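Local coordinates for cellobiose 2-epimerase (Ruminococcus albus, PDB 3VW5), which catalyses the reversible epimerization of cellobiose to 4-O-beta-D-glucopyranosyl-D-mannose, acting on an unmodified sugar, at residues Lys363-Gly367 with Pro368-Pro372; Phe114-Tyr117 with Ala118-Tyr122. The protein carries 2 engineered substitutions. One frame throughout, in Å; residues are numbered along the deposited sequence.

Interaction 1: Lys363-Gly367 with Pro368-Pro372; sequences KETVG and PWKCP
Between G367 and K370 the backbone reverses through a type I beta turn, with P368 and W369 at its two inner positions. Two main-chain bonds close it: K370 N donates to G367 O (3.2 Å) and G367 N to K370 O (3.3 Å), both lengths on the long side. Just before the turn, V366 CG1 lies 3.8 Å from K370 O. The side chain of K370 does most of the remaining work. Its CG stands anti to the backbone N (chi1 -174°), and the extended chain runs alongside the backbone of E364 and T365; only the last torsion bends, turning NZ onto T365 O. K370 CD lies 3.4 Å from T365 O and 3.6 Å from E364 O, and its NZ reaches T365 O at 2.8 Å, in the carbonyl plane and on a lone pair. The ammonium is gripped from elsewhere too, by a salt bridge to E348 and a hydrogen bond to W349 O, while W303 offers its ring for a cation-pi contact, so the charge of this buried lysine is probably well compensated. A methionine in its place would probably leave T365 O without this donor and the E348 carboxylate without its counter-charge. The hydroxyl of T365 takes no part in this grip, since OG1 bonds to S34 O. T365 and V366 both face L33, to which V366 is joined by backbone hydrogen bonds, so a classic beta bulge precedes the turn. The whole is an example of a lysine tying a tight turn to the chain just before it: bulge and type I turn follow one another in the loop that ends at P372, the N-cap of helix 373-385.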
loop_
_atom_site.group_PDB
_atom_site.type_symbol
_atom_site.label_atom_id
_atom_site.label_comp_id
_atom_site.label_asym_id
_atom_site.label_seq_id
_atom_site.Cartn_x
_atom_site.Cartn_y
_atom_site.Cartn_z
ATOM N N LYS A 363 -3.662 -7.406 -17.866
ATOM C CA LYS A 363 -3.033 -6.874 -16.661
ATOM C C LYS A 363 -1.871 -7.783 -16.283
ATOM O O LYS A 363 -2.054 -8.991 -16.128
ATOM C CB LYS A 363 -4.039 -6.787 -15.501
ATOM C CG LYS A 363 -5.193 -5.823 -15.713
ATOM C CD LYS A 363 -4.714 -4.449 -16.100
ATOM C CE LYS A 363 -4.219 -3.654 -14.895
ATOM N NZ LYS A 363 -3.985 -2.222 -15.278
ATOM N N GLU A 364 -0.682 -7.209 -16.139
ATOM C CA GLU A 364 0.520 -7.992 -15.835
ATOM C C GLU A 364 0.476 -8.642 -14.450
ATOM O O GLU A 364 -0.232 -8.169 -13.550
ATOM C CB GLU A 364 1.775 -7.123 -15.948
ATOM C CG GLU A 364 1.546 -5.823 -16.702
ATOM C CD GLU A 364 1.104 -4.696 -15.791
ATOM O OE1 GLU A 364 -0.034 -4.186 -15.961
ATOM O OE2 GLU A 364 1.902 -4.331 -14.905
ATOM N N THR A 365 1.247 -9.717 -14.285
ATOM C CA THR A 365 1.362 -10.404 -12.999
ATOM C C THR A 365 2.269 -9.617 -12.042
ATOM O O THR A 365 2.032 -9.553 -10.842
ATOM C CB THR A 365 1.935 -11.814 -13.188
ATOM O OG1 THR A 365 1.199 -12.485 -14.213
ATOM C CG2 THR A 365 1.813 -12.621 -11.916
ATOM N N VAL A 366 3.308 -9.017 -12.609
ATOM C CA VAL A 366 4.231 -8.189 -11.857
ATOM C C VAL A 366 4.628 -6.994 -12.704
ATOM O O VAL A 366 4.993 -7.148 -13.872
ATOM C CB VAL A 366 5.530 -8.939 -11.505
ATOM C CG1 VAL A 366 6.468 -8.012 -10.737
ATOM C CG2 VAL A 366 5.238 -10.199 -10.711
ATOM N N GLY A 367 4.574 -5.805 -12.108
ATOM C CA GLY A 367 5.005 -4.591 -12.779
ATOM C C GLY A 367 5.129 -3.442 -11.799
ATOM O O GLY A 367 5.075 -3.642 -10.582
ATOM N N PRO A 368 5.273 -2.216 -12.322
ATOM C CA PRO A 368 5.459 -1.046 -11.457
ATOM C C PRO A 368 4.344 -0.889 -10.430
ATOM O O PRO A 368 4.602 -0.395 -9.341
ATOM C CB PRO A 368 5.454 0.126 -12.451
ATOM C CG PRO A 368 5.861 -0.477 -13.733
ATOM C CD PRO A 368 5.213 -1.834 -13.742
ATOM N N TRP A 369 3.139 -1.334 -10.753
ATOM C CA TRP A 369 2.012 -1.180 -9.836
ATOM C C TRP A 369 1.497 -2.465 -9.165
ATOM O O TRP A 369 0.566 -2.414 -8.364
ATOM C CB TRP A 369 0.874 -0.421 -10.508
ATOM C CG TRP A 369 1.115 1.040 -10.578
ATOM C CD1 TRP A 369 1.461 1.758 -11.687
ATOM C CD2 TRP A 369 1.041 1.984 -9.491
ATOM N NE1 TRP A 369 1.589 3.093 -11.366
ATOM C CE2 TRP A 369 1.340 3.258 -10.027
ATOM C CE3 TRP A 369 0.742 1.875 -8.119
ATOM C CZ2 TRP A 369 1.353 4.421 -9.237
ATOM C CZ3 TRP A 369 0.758 3.035 -7.334
ATOM C CH2 TRP A 369 1.061 4.289 -7.900
ATOM N N LYS A 370 2.109 -3.608 -9.465
ATOM C CA LYS A 370 1.726 -4.856 -8.802
ATOM C C LYS A 370 2.931 -5.601 -8.209
ATOM O O LYS A 370 3.893 -5.929 -8.921
ATOM C CB LYS A 370 0.923 -5.751 -9.745
ATOM C CG LYS A 370 0.386 -6.994 -9.081
ATOM C CD LYS A 370 -0.617 -7.702 -9.959
ATOM C CE LYS A 370 -1.187 -8.926 -9.256
ATOM N NZ LYS A 370 -0.163 -9.973 -9.079
ATOM N N CYS A 371 2.854 -5.867 -6.901
ATOM C CA CYS A 371 3.989 -6.330 -6.091
ATOM C C CYS A 371 3.498 -7.268 -4.977
ATOM O O CYS A 371 2.323 -7.616 -4.952
ATOM C CB CYS A 371 4.723 -5.125 -5.477
ATOM S SG CYS A 371 3.907 -3.527 -5.766
ATOM N N PRO A 372 4.398 -7.683 -4.052
ATOM C CA PRO A 372 3.944 -8.592 -2.987
ATOM C C PRO A 372 3.390 -7.892 -1.756
ATOM O O PRO A 372 3.083 -8.552 -0.776
ATOM C CB PRO A 372 5.220 -9.363 -2.615
ATOM C CG PRO A 372 6.311 -8.454 -2.932
ATOM C CD PRO A 372 5.868 -7.563 -4.079
#

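Interaction 2: Phe114-Tyr117 with Ala118-Tyr122; sequences FAIY and ALSSY
S120 carries its OG beside the backbone N and anti to the carbonyl carbon (chi1 -66°), a rotation that turns the hydroxyl back along the helix to I116 O, where it donates at 2.8 Å. S120 N binds the same oxygen at 2.9 Å, and the two donors arrive from opposite faces of the carbonyl plane, so one acceptor holds two bonds. Y117 has CG anti to its own N (chi1 -173°), which sends the ring out from the helix to stack on W55, with OH bonded to R377. L119, one position before S120, sets CG and CD1 alongside A115 O, CD1 at 3.6 Å, while its N donates to that oxygen. A118 N bonds F114 O at 2.9 Å in the same four-residue pattern, and S121 N closes on Y117 O at 3.2 Å. The hydroxyl of S121 turns to other helices, bonding E191 and N59. A serine hydroxyl returned to the carbonyl four residues earlier is a familiar helix feature that satisfies a buried polar group. Here it belongs to helix 109-126, packed among helices 47-64, 129-145 and 179-196 of the (alpha/alpha)6 barrel.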
loop_
_atom_site.group_PDB
_atom_site.type_symbol
_atom_site.label_atom_id
_atom_site.label_comp_id
_atom_site.label_asym_id
_atom_site.label_seq_id
_atom_site.Cartn_x
_atom_site.Cartn_y
_atom_site.Cartn_z
ATOM N N PHE A 114 6.602 5.785 0.536
ATOM C CA PHE A 114 6.726 4.341 0.547
ATOM C C PHE A 114 8.145 3.907 0.875
ATOM O O PHE A 114 8.351 3.007 1.691
ATOM C CB PHE A 114 6.281 3.736 -0.778
ATOM C CG PHE A 114 5.010 2.997 -0.679
ATOM C CD1 PHE A 114 4.970 1.777 -0.019
ATOM C CD2 PHE A 114 3.831 3.528 -1.219
ATOM C CE1 PHE A 114 3.770 1.083 0.103
ATOM C CE2 PHE A 114 2.622 2.844 -1.116
ATOM C CZ PHE A 114 2.590 1.619 -0.449
ATOM N N ALA A 115 9.115 4.543 0.221
ATOM C CA ALA A 115 10.522 4.379 0.588
ATOM C C ALA A 115 10.704 4.476 2.116
ATOM O O ALA A 115 11.332 3.613 2.730
ATOM C CB ALA A 115 11.386 5.399 -0.141
ATOM N N ILE A 116 10.138 5.514 2.727
ATOM C CA ILE A 116 10.188 5.644 4.183
ATOM C C ILE A 116 9.585 4.440 4.909
ATOM O O ILE A 116 10.156 3.938 5.871
ATOM C CB ILE A 116 9.481 6.927 4.642
ATOM C CG1 ILE A 116 10.274 8.143 4.189
ATOM C CG2 ILE A 116 9.278 6.942 6.155
ATOM C CD1 ILE A 116 9.426 9.389 4.118
ATOM N N TYR A 117 8.421 3.990 4.445
ATOM C CA TYR A 117 7.713 2.855 5.026
ATOM C C TYR A 117 8.581 1.588 5.019
ATOM O O TYR A 117 8.707 0.899 6.035
ATOM C CB TYR A 117 6.428 2.646 4.240
ATOM C CG TYR A 117 5.474 1.614 4.784
ATOM C CD1 TYR A 117 5.229 1.502 6.137
ATOM C CD2 TYR A 117 4.783 0.767 3.921
ATOM C CE1 TYR A 117 4.332 0.565 6.628
ATOM C CE2 TYR A 117 3.885 -0.173 4.398
ATOM C CZ TYR A 117 3.655 -0.268 5.748
ATOM O OH TYR A 117 2.762 -1.205 6.216
ATOM N N ALA A 118 9.173 1.304 3.860
ATOM C CA ALA A 118 10.061 0.165 3.658
ATOM C C ALA A 118 11.357 0.281 4.479
ATOM O O ALA A 118 11.735 -0.662 5.159
ATOM C CB ALA A 118 10.394 0.012 2.190
ATOM N N LEU A 119 12.044 1.418 4.396
ATOM C CA LEU A 119 13.299 1.611 5.122
ATOM C C LEU A 119 13.068 1.457 6.622
ATOM O O LEU A 119 13.860 0.807 7.312
ATOM C CB LEU A 119 13.932 2.969 4.794
ATOM C CG LEU A 119 14.534 3.089 3.381
ATOM C CD1 LEU A 119 14.800 4.546 2.972
ATOM C CD2 LEU A 119 15.783 2.229 3.171
ATOM N N SER A 120 11.977 2.034 7.123
ATOM C CA SER A 120 11.675 1.949 8.545
ATOM C C SER A 120 11.556 0.500 8.926
ATOM O O SER A 120 12.088 0.061 9.935
ATOM C CB SER A 120 10.383 2.683 8.891
ATOM O OG SER A 120 10.515 4.076 8.690
ATOM N N SER A 121 10.853 -0.247 8.095
ATOM C CA SER A 121 10.601 -1.654 8.355
ATOM C C SER A 121 11.885 -2.469 8.311
ATOM O O SER A 121 12.065 -3.391 9.092
ATOM C CB SER A 121 9.605 -2.188 7.331
ATOM O OG SER A 121 8.296 -1.911 7.756
ATOM N N TYR A 122 12.771 -2.123 7.390
ATOM C CA TYR A 122 14.012 -2.859 7.230
ATOM C C TYR A 122 14.880 -2.630 8.447
ATOM O O TYR A 122 15.538 -3.556 8.927
ATOM C CB TYR A 122 14.749 -2.436 5.969
ATOM C CG TYR A 122 16.078 -3.127 5.810
ATOM C CD1 TYR A 122 16.146 -4.494 5.600
ATOM C CD2 TYR A 122 17.269 -2.405 5.866
ATOM C CE1 TYR A 122 17.357 -5.123 5.448
ATOM C CE2 TYR A 122 18.486 -3.021 5.718
ATOM C CZ TYR A 122 18.529 -4.386 5.514
ATOM O OH TYR A 122 19.753 -5.006 5.380
#

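Overall arrangement
Interaction 2 comes first along the chain, in the middle of helix 109-126, and interaction 1 follows far later, in the loop between strand 352-353 and helix 373-385. Their centres lie 19 Å apart and their nearest atoms about 6 Å, without touching. Helix 47-64 joins them: C371 packs on its L49 and R52, and the same R52 makes a cation-pi contact with F114. Helix 373-385, which the turn introduces, forms a second link, since Y373 meets F114 edge-to-face. Residues far apart in sequence, on helices 109-126 and 373-385 and the loop before the latter, thus meet inside one barrel around helix 47-64.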